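Local coordinates for protein tRNA (guanine(9)-N1)-methyltransferase (Schizosaccharomyces pombe, PDB 4JWG) that transfers a methyl group from S-adenosyl-L-methionine to N1 of guanine 9 in cytoplasmic tRNA, at residues 27-32 and 67-72. Residues are numbered along the deposited sequence; the frame is centred on the assembly and turned at random.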
loop_
_atom_site.group_PDB
_atom_site.type_symbol
_atom_site.label_atom_id
_atom_site.label_comp_id
_atom_site.label_asym_id
_atom_site.label_seq_id
_atom_site.Cartn_x
_atom_site.Cartn_y
_atom_site.Cartn_z
ATOM N N VAL A 27 -0.968 10.619 -16.910
ATOM C CA VAL A 27 -1.862 9.572 -17.422
ATOM C C VAL A 27 -2.181 8.582 -16.315
ATOM O O VAL A 27 -1.267 7.903 -15.826
ATOM C CB VAL A 27 -1.235 8.794 -18.612
ATOM C CG1 VAL A 27 -2.276 7.821 -19.221
ATOM C CG2 VAL A 27 -0.707 9.765 -19.664
ATOM N N PRO A 28 -3.472 8.492 -15.914
ATOM C CA PRO A 28 -3.895 7.582 -14.838
ATOM C C PRO A 28 -3.583 6.148 -15.161
ATOM O O PRO A 28 -3.459 5.791 -16.336
ATOM C CB PRO A 28 -5.403 7.794 -14.777
ATOM C CG PRO A 28 -5.614 9.214 -15.300
ATOM C CD PRO A 28 -4.577 9.359 -16.380
ATOM N N SER A 29 -3.410 5.327 -14.123
ATOM C CA SER A 29 -3.128 3.917 -14.314
ATOM C C SER A 29 -4.355 3.056 -14.010
ATOM O O SER A 29 -5.173 3.417 -13.162
ATOM C CB SER A 29 -1.949 3.509 -13.435
ATOM O OG SER A 29 -1.829 2.089 -13.336
ATOM N N SER A 30 -4.460 1.911 -14.690
ATOM C CA SER A 30 -5.506 0.899 -14.424
ATOM C C SER A 30 -5.258 0.150 -13.135
ATOM O O SER A 30 -6.182 -0.440 -12.585
ATOM C CB SER A 30 -5.524 -0.170 -15.507
ATOM O OG SER A 30 -5.600 0.441 -16.749
ATOM N N ILE A 31 -4.008 0.126 -12.684
ATOM C CA ILE A 31 -3.637 -0.671 -11.519
ATOM C C ILE A 31 -4.406 -0.226 -10.292
ATOM O O ILE A 31 -4.638 0.978 -10.092
ATOM C CB ILE A 31 -2.165 -0.549 -11.219
ATOM C CG1 ILE A 31 -1.366 -1.106 -12.364
ATOM C CG2 ILE A 31 -1.802 -1.333 -9.980
ATOM C CD1 ILE A 31 0.108 -0.797 -12.254
ATOM N N ARG A 32 -4.793 -1.190 -9.464
ATOM C CA ARG A 32 -5.434 -0.865 -8.198
ATOM C C ARG A 32 -4.566 -1.245 -7.022
ATOM O O ARG A 32 -3.918 -2.288 -7.014
ATOM C CB ARG A 32 -6.820 -1.480 -8.128
ATOM C CG ARG A 32 -7.736 -0.909 -9.228
ATOM C CD ARG A 32 -8.634 -1.980 -9.789
ATOM N NE ARG A 32 -7.857 -2.943 -10.556
ATOM C CZ ARG A 32 -8.335 -4.090 -11.025
ATOM N NH1 ARG A 32 -9.594 -4.403 -10.803
ATOM N NH2 ARG A 32 -7.552 -4.917 -11.717
ATOM N N HIS A 67 1.133 8.926 -12.747
ATOM C CA HIS A 67 0.201 7.842 -13.105
ATOM C C HIS A 67 -0.620 7.436 -11.872
ATOM O O HIS A 67 -0.282 6.442 -11.206
ATOM C CB HIS A 67 0.985 6.628 -13.624
ATOM C CG HIS A 67 1.775 6.905 -14.870
ATOM N ND1 HIS A 67 1.182 7.227 -16.075
ATOM C CD2 HIS A 67 3.117 6.903 -15.099
ATOM C CE1 HIS A 67 2.122 7.388 -16.996
ATOM N NE2 HIS A 67 3.306 7.202 -16.430
ATOM N N PRO A 68 -1.669 8.220 -11.529
ATOM C CA PRO A 68 -2.411 7.935 -10.296
ATOM C C PRO A 68 -3.142 6.643 -10.473
ATOM O O PRO A 68 -3.583 6.369 -11.593
ATOM C CB PRO A 68 -3.429 9.077 -10.222
ATOM C CG PRO A 68 -2.916 10.133 -11.115
ATOM C CD PRO A 68 -2.154 9.443 -12.197
ATOM N N VAL A 69 -3.262 5.856 -9.397
ATOM C CA VAL A 69 -3.933 4.538 -9.408
ATOM C C VAL A 69 -5.308 4.742 -8.848
ATOM O O VAL A 69 -5.624 5.866 -8.461
ATOM C CB VAL A 69 -3.169 3.459 -8.543
ATOM C CG1 VAL A 69 -1.725 3.250 -9.039
ATOM C CG2 VAL A 69 -3.203 3.766 -7.026
ATOM N N GLU A 70 -6.145 3.702 -8.812
ATOM C CA GLU A 70 -7.283 3.702 -7.880
ATOM C C GLU A 70 -6.794 3.083 -6.562
ATOM O O GLU A 70 -6.363 1.902 -6.515
ATOM C CB GLU A 70 -8.520 2.941 -8.391
ATOM C CG GLU A 70 -9.299 3.662 -9.497
ATOM C CD GLU A 70 -10.210 4.807 -9.015
ATOM O OE1 GLU A 70 -10.632 4.854 -7.822
ATOM O OE2 GLU A 70 -10.533 5.670 -9.866
ATOM N N LEU A 71 -6.862 3.892 -5.503
ATOM C CA LEU A 71 -6.429 3.475 -4.177
ATOM C C LEU A 71 -7.652 2.963 -3.405
ATOM O O LEU A 71 -8.699 3.649 -3.375
ATOM C CB LEU A 71 -5.759 4.652 -3.454
ATOM C CG LEU A 71 -5.151 4.389 -2.076
ATOM C CD1 LEU A 71 -4.048 3.290 -2.113
ATOM C CD2 LEU A 71 -4.638 5.715 -1.459
ATOM N N PHE A 72 -7.522 1.768 -2.796
ATOM C CA PHE A 72 -8.613 1.171 -1.995
ATOM C C PHE A 72 -8.237 1.038 -0.548
ATOM O O PHE A 72 -7.079 0.775 -0.202
ATOM C CB PHE A 72 -8.954 -0.215 -2.501
ATOM C CG PHE A 72 -9.813 -0.208 -3.692
ATOM C CD1 PHE A 72 -11.172 -0.490 -3.573
ATOM C CD2 PHE A 72 -9.288 0.120 -4.934
ATOM C CE1 PHE A 72 -12.010 -0.458 -4.700
ATOM C CE2 PHE A 72 -10.099 0.159 -6.054
ATOM C CZ PHE A 72 -11.474 -0.133 -5.938
#
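At the start of two neighbouring parallel strands of the SPOUT-type methyltransferase domain, 32-36 and 70-74, the lead-in loops run side by side, from Val27 against His67 to the parallel bridge of Arg32 with Glu70. His67 ND1 donates to Val27 O at 2.6 Å, in the carbonyl plane and on a lone pair, with the oxygen at the ring edge close to the ring plane. With chi1 at -62°, CG lies anti to the carbonyl carbon of His67, and this, with the ring turned to chi2 -65°, brings ND1 to Val27 O; CB of Val27 also packs 3.8 Å from that nitrogen. A leucine in place of His67 would probably leave Val27 O without its N-H partner, weakening the hold on the loop around Val27. Farther along, Ser29 N makes an almost straight bond to Pro68 O, 2.7 Å away, while Pro68 CD comes to 3.7 Å from Pro28 CA. Ser29 OG, swung away from the backbone N (chi1 166°), accepts from Ile31 N at 3.0 Å in an ST turn that spans the bend, and also bonds Glu132. Sheet pairing then begins with a weak bond from Glu70 N to Ile31 O, 3.4 Å long. Beyond it, the aliphatic part of Arg32 passes Glu70 and Phe72, CG lying 4.0 Å from Glu70 CB, before the guanidinium group reaches Gln112. Leu192 of helix 181-194 packs on Ile31, His67 and Val69, whereas strands 135-139 and 98-101 continue the sheet beyond 32-36 and 70-74, respectively.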